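Local coordinates for endonuclease 8-like L720 (Acanthamoeba polyphaga mimivirus, PDB 4MB7), which is a viral member of the endonuclease VIII-like (Nei) family, combining a two-sheet beta domain with a helical H2TH domain and a zinc-binding site, at residues Met89-Asp94 with Leu99-Ser104; Pro27-Lys30 with Val34-Ile37; Thr9-Arg14 with Leu221-Tyr226; Ile37-Arg42 with Ser58-Tyr63. All coordinates share one frame; numbering follows the deposited sequence.

Contact 1: residues Met89-Asp94 with Leu99-Ser104; sequences MIIQLD and LRWYRS
Met-89, Ile-90 and Ile-91 pair with Leu-99, Arg-100 and Trp-101 as the two arms of an antiparallel beta hairpin, the central strands of a four-stranded sheet in the beta sandwich of the Nei fold. The hairpin illustrates how one ladder of backbone bonds can present two chemically different faces. Ile-91 and Leu-99 form a hydrogen-bonded pair: Ile-91 N reaches Leu-99 O at 2.9 Å, and Leu-99 N returns to Ile-91 O at 2.8 Å. Farther along, Trp-101 N donates to Met-89 O at 3.0 Å.

On the face carrying Met-89, Ile-91, Leu-99 and Trp-101, the indole is the centrepiece. Met-89 runs beside it with CG trans to its own N (chi1 -172°), then bends at chi3 (66°), which lays the methyl over the ring. CE stands 3.5 Å from the centroid of the Trp-101 six-membered ring, only 7° off the normal, a CH-pi contact; SD completes a more distant, oblique Met-aromatic contact. Ile-91 CD1 closes on the far end of the same ring, 3.7 Å from Trp-101 CZ3. The indole NE1 is held by Thr-67 OG1 of the second sheet, and Ile-106, also of that sheet, touches both Met-89 and Trp-101, so this face looks into the sandwich.

The other face bears the non-hydrogen-bonded pair Ile-90 and Arg-100. Asn-79 O and Thr-84 OG1 bind the guanidinium, while the aliphatic stem below it takes Ile-90 CD1 at 3.5 Å from Arg-100 CG.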
# COMPACT_ATOMS: atom_id res chain seq x y z
N MET A 89 -16.18 0.75 9.91
CA MET A 89 -16.04 -0.20 11.00
C MET A 89 -15.49 0.48 12.25
O MET A 89 -14.62 1.34 12.18
CB MET A 89 -15.15 -1.38 10.59
CG MET A 89 -15.09 -2.50 11.61
SD MET A 89 -14.40 -4.04 10.96
CE MET A 89 -12.71 -3.56 10.64
N ILE A 90 -16.02 0.07 13.40
CA ILE A 90 -15.62 0.63 14.69
C ILE A 90 -15.24 -0.50 15.63
O ILE A 90 -16.04 -1.40 15.87
CB ILE A 90 -16.79 1.39 15.35
CG1 ILE A 90 -17.35 2.43 14.40
CG2 ILE A 90 -16.34 2.03 16.65
CD1 ILE A 90 -16.32 3.41 13.93
N ILE A 91 -14.02 -0.46 16.16
CA ILE A 91 -13.60 -1.46 17.13
C ILE A 91 -13.14 -0.81 18.42
O ILE A 91 -12.13 -0.10 18.44
CB ILE A 91 -12.46 -2.35 16.59
CG1 ILE A 91 -12.90 -3.06 15.30
CG2 ILE A 91 -12.05 -3.38 17.64
CD1 ILE A 91 -11.88 -4.05 14.77
N GLN A 92 -13.88 -1.05 19.50
CA GLN A 92 -13.46 -0.58 20.82
C GLN A 92 -12.76 -1.69 21.59
O GLN A 92 -13.28 -2.81 21.70
CB GLN A 92 -14.64 -0.04 21.62
CG GLN A 92 -14.24 0.46 23.00
CD GLN A 92 -15.29 1.32 23.66
OE1 GLN A 92 -16.33 1.62 23.07
NE2 GLN A 92 -15.04 1.72 24.90
N LEU A 93 -11.58 -1.39 22.12
CA LEU A 93 -10.79 -2.37 22.85
C LEU A 93 -10.96 -2.24 24.37
O LEU A 93 -11.63 -1.33 24.85
CB LEU A 93 -9.32 -2.23 22.47
CG LEU A 93 -9.07 -2.37 20.96
CD1 LEU A 93 -7.63 -2.05 20.62
CD2 LEU A 93 -9.45 -3.76 20.49
N ASP A 94 -10.35 -3.16 25.11
CA ASP A 94 -10.50 -3.20 26.56
C ASP A 94 -9.83 -2.03 27.30
O ASP A 94 -10.12 -1.79 28.47
CB ASP A 94 -10.00 -4.54 27.12
CG ASP A 94 -8.60 -4.89 26.65
OD1 ASP A 94 -7.85 -3.98 26.25
OD2 ASP A 94 -8.25 -6.09 26.69
N LEU A 99 -10.65 2.02 17.39
CA LEU A 99 -10.13 2.06 16.03
C LEU A 99 -11.26 2.30 15.04
O LEU A 99 -12.30 1.64 15.10
CB LEU A 99 -9.41 0.75 15.70
CG LEU A 99 -8.17 0.42 16.54
CD1 LEU A 99 -7.69 -0.99 16.26
CD2 LEU A 99 -7.06 1.42 16.27
N ARG A 100 -11.06 3.24 14.12
CA ARG A 100 -12.09 3.58 13.14
C ARG A 100 -11.58 3.50 11.71
O ARG A 100 -10.57 4.11 11.36
CB ARG A 100 -12.66 4.97 13.43
CG ARG A 100 -13.35 5.08 14.78
CD ARG A 100 -14.06 6.42 14.95
NE ARG A 100 -14.95 6.43 16.10
CZ ARG A 100 -14.57 6.65 17.36
NH1 ARG A 100 -13.29 6.87 17.63
NH2 ARG A 100 -15.46 6.64 18.34
N TRP A 101 -12.29 2.74 10.88
CA TRP A 101 -11.97 2.58 9.47
C TRP A 101 -12.76 3.56 8.61
O TRP A 101 -13.98 3.68 8.75
CB TRP A 101 -12.30 1.15 9.01
CG TRP A 101 -11.22 0.13 9.26
CD1 TRP A 101 -10.40 -0.43 8.33
CD2 TRP A 101 -10.87 -0.46 10.52
NE1 TRP A 101 -9.55 -1.33 8.92
CE2 TRP A 101 -9.81 -1.37 10.27
CE3 TRP A 101 -11.33 -0.31 11.83
CZ2 TRP A 101 -9.22 -2.12 11.28
CZ3 TRP A 101 -10.74 -1.06 12.84
CH2 TRP A 101 -9.69 -1.95 12.56
N TYR A 102 -12.07 4.25 7.70
CA TYR A 102 -12.73 5.16 6.76
C TYR A 102 -12.31 4.86 5.33
O TYR A 102 -11.13 4.62 5.07
CB TYR A 102 -12.40 6.61 7.09
CG TYR A 102 -12.92 7.07 8.43
CD1 TYR A 102 -14.21 7.58 8.55
CD2 TYR A 102 -12.13 6.99 9.56
CE1 TYR A 102 -14.69 8.00 9.78
CE2 TYR A 102 -12.61 7.41 10.79
CZ TYR A 102 -13.89 7.91 10.89
OH TYR A 102 -14.36 8.33 12.12
N ARG A 103 -13.28 4.87 4.42
CA ARG A 103 -13.03 4.73 2.98
C ARG A 103 -12.04 3.62 2.65
O ARG A 103 -11.01 3.86 2.02
CB ARG A 103 -12.54 6.06 2.39
CG ARG A 103 -13.51 7.21 2.57
N SER A 104 -12.35 2.41 3.10
CA SER A 104 -11.45 1.28 2.92
C SER A 104 -12.22 0.02 2.55
O SER A 104 -13.37 -0.16 2.94
CB SER A 104 -10.65 1.03 4.19
OG SER A 104 -9.88 2.16 4.55

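Contact 2: residues Pro27-Lys30 with Val34-Ile37; sequences PSYK and VDLI
Tyr-29, on the short helix 27-32, reaches across to Val-34, Asp-35 and Leu-36 in the loop that leads into strand 40-47, so the contact closes a helix-to-strand connection at the surface of the beta sandwich. It is a clear case of one phenol meeting several groups of a loop without regular structure.

The direct hydrogen bond runs from the loop to the helix: Leu-36 N donates to Tyr-29 OH at 3.0 Å, with 164° at the hydrogen. With CG trans to the backbone N (chi1 170°), the ring extends from the helix far enough to put its hydroxyl against the loop backbone.

Two waters add indirect links. One donates to both Tyr-29 O and Val-34 O, at 2.8 and 2.7 Å, and sits above one face of the phenol ring toward its rim. The other lies in the ring plane beside Tyr-29 OH, at 2.7 Å, and donates to Asp-35 OD1. That same carboxylate oxygen receives a weak bond from Ile-37 N, consistent with an Asx turn.

Between the two segments, apolar packing falls to Leu-36, a buried residue that also rests on Tyr-63 and Ile-65 of strand 63-70. It slides past the phenol in the opposite direction and meets the ring at its edge, with Leu-36 CG 4.0 Å from Tyr-29 CE1.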
# COMPACT_ATOMS: atom_id res chain seq x y z
N PRO A 27 -21.09 -1.15 8.95
CA PRO A 27 -21.54 -1.94 7.80
C PRO A 27 -20.51 -2.97 7.32
O PRO A 27 -20.89 -4.08 6.96
CB PRO A 27 -21.78 -0.88 6.71
CG PRO A 27 -21.06 0.34 7.18
CD PRO A 27 -21.11 0.29 8.67
N SER A 28 -19.23 -2.60 7.34
CA SER A 28 -18.18 -3.52 6.91
C SER A 28 -18.02 -4.69 7.88
O SER A 28 -17.60 -5.78 7.48
CB SER A 28 -16.85 -2.79 6.73
OG SER A 28 -16.89 -1.92 5.61
N TYR A 29 -18.34 -4.47 9.15
CA TYR A 29 -18.30 -5.55 10.13
C TYR A 29 -19.46 -6.52 9.93
O TYR A 29 -19.27 -7.73 9.94
CB TYR A 29 -18.32 -5.00 11.56
CG TYR A 29 -18.51 -6.09 12.59
CD1 TYR A 29 -17.60 -7.13 12.70
CD2 TYR A 29 -19.60 -6.08 13.45
CE1 TYR A 29 -17.76 -8.13 13.64
CE2 TYR A 29 -19.77 -7.08 14.39
CZ TYR A 29 -18.85 -8.10 14.48
OH TYR A 29 -19.02 -9.10 15.42
N LYS A 30 -20.65 -5.97 9.75
CA LYS A 30 -21.84 -6.77 9.49
C LYS A 30 -21.67 -7.63 8.24
O LYS A 30 -22.10 -8.78 8.21
CB LYS A 30 -23.08 -5.88 9.33
CG LYS A 30 -23.52 -5.19 10.61
N VAL A 34 -19.59 -12.48 10.90
CA VAL A 34 -18.99 -13.30 11.95
C VAL A 34 -18.90 -12.49 13.25
O VAL A 34 -18.53 -11.32 13.24
CB VAL A 34 -17.57 -13.79 11.55
CG1 VAL A 34 -16.84 -14.39 12.74
CG2 VAL A 34 -17.66 -14.80 10.41
N ASP A 35 -19.24 -13.13 14.37
CA ASP A 35 -19.17 -12.47 15.68
C ASP A 35 -17.73 -12.46 16.20
O ASP A 35 -17.14 -13.51 16.47
CB ASP A 35 -20.09 -13.16 16.68
CG ASP A 35 -20.11 -12.47 18.03
OD1 ASP A 35 -19.82 -11.26 18.09
OD2 ASP A 35 -20.43 -13.14 19.04
N LEU A 36 -17.17 -11.26 16.35
CA LEU A 36 -15.77 -11.12 16.76
C LEU A 36 -15.61 -10.56 18.18
O LEU A 36 -14.50 -10.22 18.59
CB LEU A 36 -15.01 -10.24 15.77
CG LEU A 36 -14.83 -10.80 14.36
CD1 LEU A 36 -14.09 -9.81 13.48
CD2 LEU A 36 -14.09 -12.13 14.41
N ILE A 37 -16.71 -10.47 18.92
CA ILE A 37 -16.66 -10.00 20.30
C ILE A 37 -15.71 -10.86 21.13
O ILE A 37 -15.70 -12.08 21.01
CB ILE A 37 -18.07 -10.00 20.95
CG1 ILE A 37 -19.00 -9.04 20.21
CG2 ILE A 37 -17.99 -9.60 22.42
CD1 ILE A 37 -18.55 -7.59 20.27
O HOH W 1 -20.07 -9.72 11.73
O HOH W 2 -21.04 -8.76 17.12

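Contact 3: residues Thr9-Arg14 with Leu221-Tyr226; sequences TYEKIR and LLYESY. With SO4 (sulfate ion), chain C.
Glu-11 and Lys-12 of helix 5-13 meet Tyr-223 and Tyr-226 of helix 205-230, which belongs to the H2TH domain, while helix 5-13 packs on the beta strands through Thr-9 and Ile-13; the contact thus spans the two halves of the Nei fold. It exemplifies an interface in which hydroxyls, a carboxylate and water work beside apolar contacts of both tyrosines with Ile-8.

Tyr-223 OH donates to Glu-11 OE1 at 2.9 Å, using the syn lone pair of that oxygen. The two side chains come from opposite directions, and the carboxylate plane is turned 69° from the ring, with OE1 lying at the ring's edge. A water donates a second, short bond to OE1 (2.6 Å from Glu-11 OE1) and lies in the plane of the Tyr-226 ring, 3.2 Å from Tyr-226 OH. The other carboxylate oxygen forms a salt bridge with Arg-7, which also makes a cation-pi contact with Tyr-223, so the carboxylate is gripped at both oxygens.

Lys-12, fully extended beyond CG, slides past Tyr-226 in the opposite direction, its CE 3.5 Å from Tyr-226 OH. That course delivers the ammonium to a sulfate ion, probably from the crystallisation liquor, which Arg-5 and Arg-229 also bind. Lys-12 NZ donates to sulfate O4 at 3.0 Å, and the same O4 lies near the edge of the Tyr-226 ring, 3.7 Å from CD1.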
# COMPACT_ATOMS: atom_id res chain seq x y z
N THR A 9 0.55 4.01 8.88
CA THR A 9 -0.70 3.60 9.52
C THR A 9 -0.45 2.40 10.43
O THR A 9 -0.93 2.36 11.56
CB THR A 9 -1.76 3.23 8.47
OG1 THR A 9 -2.02 4.36 7.63
CG2 THR A 9 -3.06 2.79 9.14
N TYR A 10 0.33 1.44 9.92
CA TYR A 10 0.72 0.27 10.69
C TYR A 10 1.44 0.63 11.99
O TYR A 10 1.13 0.10 13.05
CB TYR A 10 1.59 -0.65 9.83
CG TYR A 10 2.46 -1.61 10.61
CD1 TYR A 10 1.92 -2.74 11.22
CD2 TYR A 10 3.83 -1.40 10.73
CE1 TYR A 10 2.71 -3.62 11.93
CE2 TYR A 10 4.63 -2.28 11.43
CZ TYR A 10 4.07 -3.38 12.03
OH TYR A 10 4.86 -4.26 12.74
N GLU A 11 2.40 1.55 11.89
CA GLU A 11 3.16 1.97 13.06
C GLU A 11 2.29 2.68 14.10
O GLU A 11 2.57 2.63 15.29
CB GLU A 11 4.34 2.86 12.65
CG GLU A 11 5.41 2.12 11.85
CD GLU A 11 6.52 3.03 11.36
OE1 GLU A 11 6.30 4.26 11.30
OE2 GLU A 11 7.61 2.52 11.04
N LYS A 12 1.23 3.33 13.63
CA LYS A 12 0.33 4.06 14.52
C LYS A 12 -0.63 3.16 15.30
O LYS A 12 -1.04 3.50 16.40
CB LYS A 12 -0.47 5.11 13.74
CG LYS A 12 0.31 6.36 13.37
CD LYS A 12 -0.56 7.34 12.60
CE LYS A 12 0.21 8.59 12.21
NZ LYS A 12 -0.63 9.54 11.44
N ILE A 13 -0.98 2.01 14.73
CA ILE A 13 -2.03 1.18 15.33
C ILE A 13 -1.54 -0.14 15.92
O ILE A 13 -2.29 -0.83 16.62
CB ILE A 13 -3.15 0.88 14.32
CG1 ILE A 13 -2.62 -0.02 13.20
CG2 ILE A 13 -3.72 2.17 13.75
CD1 ILE A 13 -3.58 -0.18 12.03
N ARG A 14 -0.29 -0.50 15.65
CA ARG A 14 0.21 -1.83 16.00
C ARG A 14 0.30 -2.08 17.51
O ARG A 14 0.38 -3.23 17.95
CB ARG A 14 1.56 -2.11 15.34
CG ARG A 14 2.70 -1.21 15.78
CD ARG A 14 4.01 -1.68 15.18
NE ARG A 14 5.09 -0.72 15.37
CZ ARG A 14 6.33 -0.89 14.93
NH1 ARG A 14 6.66 -2.00 14.29
NH2 ARG A 14 7.25 0.05 15.14
N LEU A 221 11.95 10.00 1.44
CA LEU A 221 11.64 11.42 1.59
C LEU A 221 10.24 11.62 2.16
O LEU A 221 10.03 12.45 3.04
CB LEU A 221 11.77 12.15 0.25
CG LEU A 221 13.18 12.35 -0.30
CD1 LEU A 221 13.13 12.97 -1.69
CD2 LEU A 221 14.00 13.21 0.65
N LEU A 222 9.28 10.86 1.65
CA LEU A 222 7.91 10.92 2.14
C LEU A 222 7.84 10.50 3.61
O LEU A 222 7.10 11.09 4.39
CB LEU A 222 6.98 10.05 1.30
CG LEU A 222 6.60 10.60 -0.08
CD1 LEU A 222 6.00 9.51 -0.94
CD2 LEU A 222 5.63 11.76 0.08
N TYR A 223 8.61 9.48 3.97
CA TYR A 223 8.63 9.01 5.35
C TYR A 223 9.30 10.03 6.27
O TYR A 223 8.85 10.26 7.39
CB TYR A 223 9.32 7.66 5.46
CG TYR A 223 9.20 7.04 6.84
CD1 TYR A 223 8.00 6.49 7.27
CD2 TYR A 223 10.29 7.02 7.71
CE1 TYR A 223 7.89 5.93 8.53
CE2 TYR A 223 10.18 6.46 8.97
CZ TYR A 223 8.98 5.91 9.37
OH TYR A 223 8.86 5.35 10.62
N GLU A 224 10.37 10.64 5.78
CA GLU A 224 11.09 11.66 6.54
C GLU A 224 10.21 12.89 6.76
O GLU A 224 10.27 13.53 7.80
CB GLU A 224 12.39 12.05 5.82
CG GLU A 224 13.23 13.08 6.56
CD GLU A 224 13.94 12.52 7.78
OE1 GLU A 224 13.82 11.30 8.05
OE2 GLU A 224 14.64 13.29 8.47
N SER A 225 9.39 13.21 5.76
CA SER A 225 8.46 14.33 5.86
C SER A 225 7.45 14.09 6.97
O SER A 225 7.06 15.02 7.68
CB SER A 225 7.74 14.55 4.53
OG SER A 225 6.85 13.49 4.25
N TYR A 226 7.04 12.84 7.13
CA TYR A 226 6.12 12.44 8.19
C TYR A 226 6.79 12.56 9.56
O TYR A 226 6.17 13.02 10.52
CB TYR A 226 5.63 11.01 7.97
CG TYR A 226 5.11 10.34 9.23
CD1 TYR A 226 3.86 10.66 9.74
CD2 TYR A 226 5.87 9.39 9.89
CE1 TYR A 226 3.38 10.05 10.88
CE2 TYR A 226 5.40 8.77 11.04
CZ TYR A 226 4.15 9.11 11.53
OH TYR A 226 3.68 8.50 12.67
S SO4 C . 0.48 13.12 9.17
O1 SO4 C . 1.34 13.90 10.09
O2 SO4 C . -0.84 13.76 9.13
O3 SO4 C . 1.09 13.16 7.82
O4 SO4 C . 0.34 11.75 9.66
O HOH W 3 5.78 6.08 13.02

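Contact 4: residues Ile37-Arg42 with Ser58-Tyr63; sequences IDYIIR and SNKPTY
Lys-60 is the first residue of 58-63 to meet Tyr-39, and does so through its alkyl chain; its ammonium goes on to Ile-37 O through water. Its CB lies 3.5 Å from Tyr-39 OH, and the chain, extended beyond CG, passes the phenol at an angle, with CD 4.0 Å from Tyr-39 CE1. The extension carries NZ back toward the start of the other segment, where two waters bridge Ile-37 O and Lys-60 NZ, each through a weak bond at NZ. Asp-38 OD2 stays 6.7 Å from that NZ, so any attraction between the charges is probably modest; Asp-38 makes its salt bridge with Arg-20 instead.

Pro-61 supplies the direct hydrogen bond. Tyr-39 OH donates to Pro-61 O at 2.7 Å, approaching in the carbonyl plane with a C=O...donor angle of 149°, while the acceptor itself lies in the plane of the phenol ring, at its edge. The hydroxyl of this buried tyrosine is thereby satisfied by a backbone carbonyl. Tyr-39 chi1, at -96°, lies off the staggered values while the hydroxyl is held in this way.

Tyr-63 closes the series. Its ring turns an edge to the same hydroxyl, with CE2 3.7 Å from Tyr-39 OH, and the two aromatic side chains pass at a slant. Leu-55 and Ser-57 also touch Tyr-39. The phenol therefore spans from the entrance of strand 40-47 to the loop between strands 50-56 and 63-70, tying together one end of an antiparallel beta meander in the sandwich.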
# COMPACT_ATOMS: atom_id res chain seq x y z
N ILE A 37 -16.71 -10.47 18.92
CA ILE A 37 -16.66 -10.00 20.30
C ILE A 37 -15.71 -10.86 21.13
O ILE A 37 -15.70 -12.08 21.01
CB ILE A 37 -18.07 -10.00 20.95
CG1 ILE A 37 -19.00 -9.04 20.21
CG2 ILE A 37 -17.99 -9.60 22.42
CD1 ILE A 37 -18.55 -7.59 20.27
N ASP A 38 -14.89 -10.20 21.95
CA ASP A 38 -13.95 -10.85 22.86
C ASP A 38 -12.78 -11.57 22.18
O ASP A 38 -12.02 -12.29 22.83
CB ASP A 38 -14.67 -11.80 23.83
CG ASP A 38 -15.61 -11.06 24.77
OD1 ASP A 38 -15.28 -9.92 25.16
OD2 ASP A 38 -16.67 -11.62 25.12
N TYR A 39 -12.63 -11.37 20.88
CA TYR A 39 -11.44 -11.83 20.19
C TYR A 39 -10.24 -10.98 20.61
O TYR A 39 -10.40 -9.84 21.05
CB TYR A 39 -11.62 -11.76 18.67
CG TYR A 39 -12.07 -13.06 18.05
CD1 TYR A 39 -13.38 -13.50 18.15
CD2 TYR A 39 -11.17 -13.86 17.34
CE1 TYR A 39 -13.79 -14.69 17.58
CE2 TYR A 39 -11.57 -15.05 16.77
CZ TYR A 39 -12.88 -15.46 16.89
OH TYR A 39 -13.28 -16.65 16.32
N ILE A 40 -9.04 -11.54 20.49
CA ILE A 40 -7.82 -10.86 20.88
C ILE A 40 -7.00 -10.48 19.65
O ILE A 40 -6.83 -11.29 18.74
CB ILE A 40 -6.95 -11.75 21.78
CG1 ILE A 40 -7.76 -12.29 22.96
CG2 ILE A 40 -5.72 -10.99 22.26
CD1 ILE A 40 -8.24 -11.22 23.89
N ILE A 41 -6.51 -9.24 19.62
CA ILE A 41 -5.60 -8.82 18.56
C ILE A 41 -4.25 -9.49 18.77
O ILE A 41 -3.51 -9.15 19.69
CB ILE A 41 -5.42 -7.29 18.55
CG1 ILE A 41 -6.74 -6.60 18.21
CG2 ILE A 41 -4.34 -6.89 17.54
CD1 ILE A 41 -6.64 -5.10 18.10
N ARG A 42 -3.93 -10.45 17.91
CA ARG A 42 -2.70 -11.21 18.04
C ARG A 42 -1.52 -10.52 17.34
O ARG A 42 -0.42 -10.46 17.89
CB ARG A 42 -2.88 -12.63 17.48
CG ARG A 42 -1.60 -13.47 17.47
CD ARG A 42 -1.01 -13.61 18.86
NE ARG A 42 0.23 -14.38 18.84
CZ ARG A 42 1.44 -13.86 18.65
NH1 ARG A 42 1.58 -12.55 18.46
NH2 ARG A 42 2.51 -14.64 18.65
N SER A 58 -9.86 -18.31 22.31
CA SER A 58 -9.67 -19.69 22.74
C SER A 58 -10.80 -20.60 22.26
O SER A 58 -11.96 -20.30 22.42
CB SER A 58 -9.58 -19.75 24.27
OG SER A 58 -9.12 -21.01 24.70
N ASN A 59 -10.40 -21.68 21.61
CA ASN A 59 -11.30 -22.70 21.13
C ASN A 59 -12.25 -22.23 20.06
O ASN A 59 -13.30 -22.80 19.82
CB ASN A 59 -12.05 -23.32 22.27
CG ASN A 59 -11.40 -24.58 22.72
OD1 ASN A 59 -11.56 -25.63 22.10
ND2 ASN A 59 -10.60 -24.48 23.77
N LYS A 60 -11.83 -21.18 19.39
CA LYS A 60 -12.58 -20.59 18.29
C LYS A 60 -11.68 -20.42 17.07
O LYS A 60 -10.48 -20.38 17.22
CB LYS A 60 -13.12 -19.22 18.68
CG LYS A 60 -14.18 -19.19 19.76
CD LYS A 60 -14.88 -17.85 19.73
CE LYS A 60 -15.68 -17.59 20.98
NZ LYS A 60 -16.79 -16.64 20.71
N PRO A 61 -12.25 -20.33 15.87
CA PRO A 61 -11.41 -20.21 14.68
C PRO A 61 -10.68 -18.87 14.63
O PRO A 61 -11.23 -17.83 15.02
CB PRO A 61 -12.41 -20.31 13.53
CG PRO A 61 -13.72 -19.94 14.12
CD PRO A 61 -13.68 -20.44 15.53
N THR A 62 -9.44 -18.90 14.17
CA THR A 62 -8.65 -17.69 13.98
C THR A 62 -9.07 -17.00 12.69
O THR A 62 -9.36 -17.66 11.69
CB THR A 62 -7.14 -18.03 13.92
OG1 THR A 62 -6.70 -18.45 15.22
CG2 THR A 62 -6.32 -16.81 13.49
N TYR A 63 -9.14 -15.68 12.71
CA TYR A 63 -9.47 -14.91 11.52
C TYR A 63 -8.43 -13.84 11.22
O TYR A 63 -7.72 -13.38 12.11
CB TYR A 63 -10.85 -14.26 11.66
CG TYR A 63 -12.00 -15.23 11.60
CD1 TYR A 63 -12.39 -15.81 10.40
CD2 TYR A 63 -12.72 -15.55 12.75
CE1 TYR A 63 -13.45 -16.70 10.35
CE2 TYR A 63 -13.78 -16.44 12.70
CZ TYR A 63 -14.14 -17.00 11.50
OH TYR A 63 -15.20 -17.88 11.46
O HOH W 4 -14.62 -14.62 21.56
O HOH W 5 -17.36 -13.76 19.72

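Contact 1 is the buried member of the set, a hairpin ladder with aromatic and aliphatic packing on one face; contact 2 lies at the surface, and contacts 3 and 4 are partly buried. Contacts 2 and 4 are neighbours, sharing Ile-37, with Val-34 and Leu-36 of one packed on Tyr-63 of the other; in each a tyrosine hydroxyl meets loop backbone, as acceptor in contact 2 and as donor in contact 4. Contact 1 touches both, through Met-89 on Tyr-29 and Leu-93 on Ile-41. Contact 3 joins residues about 200 positions apart and is the one with a bound ion, the sulfate; Ile-13 meeting Leu-99 connects its first helix to the hairpin.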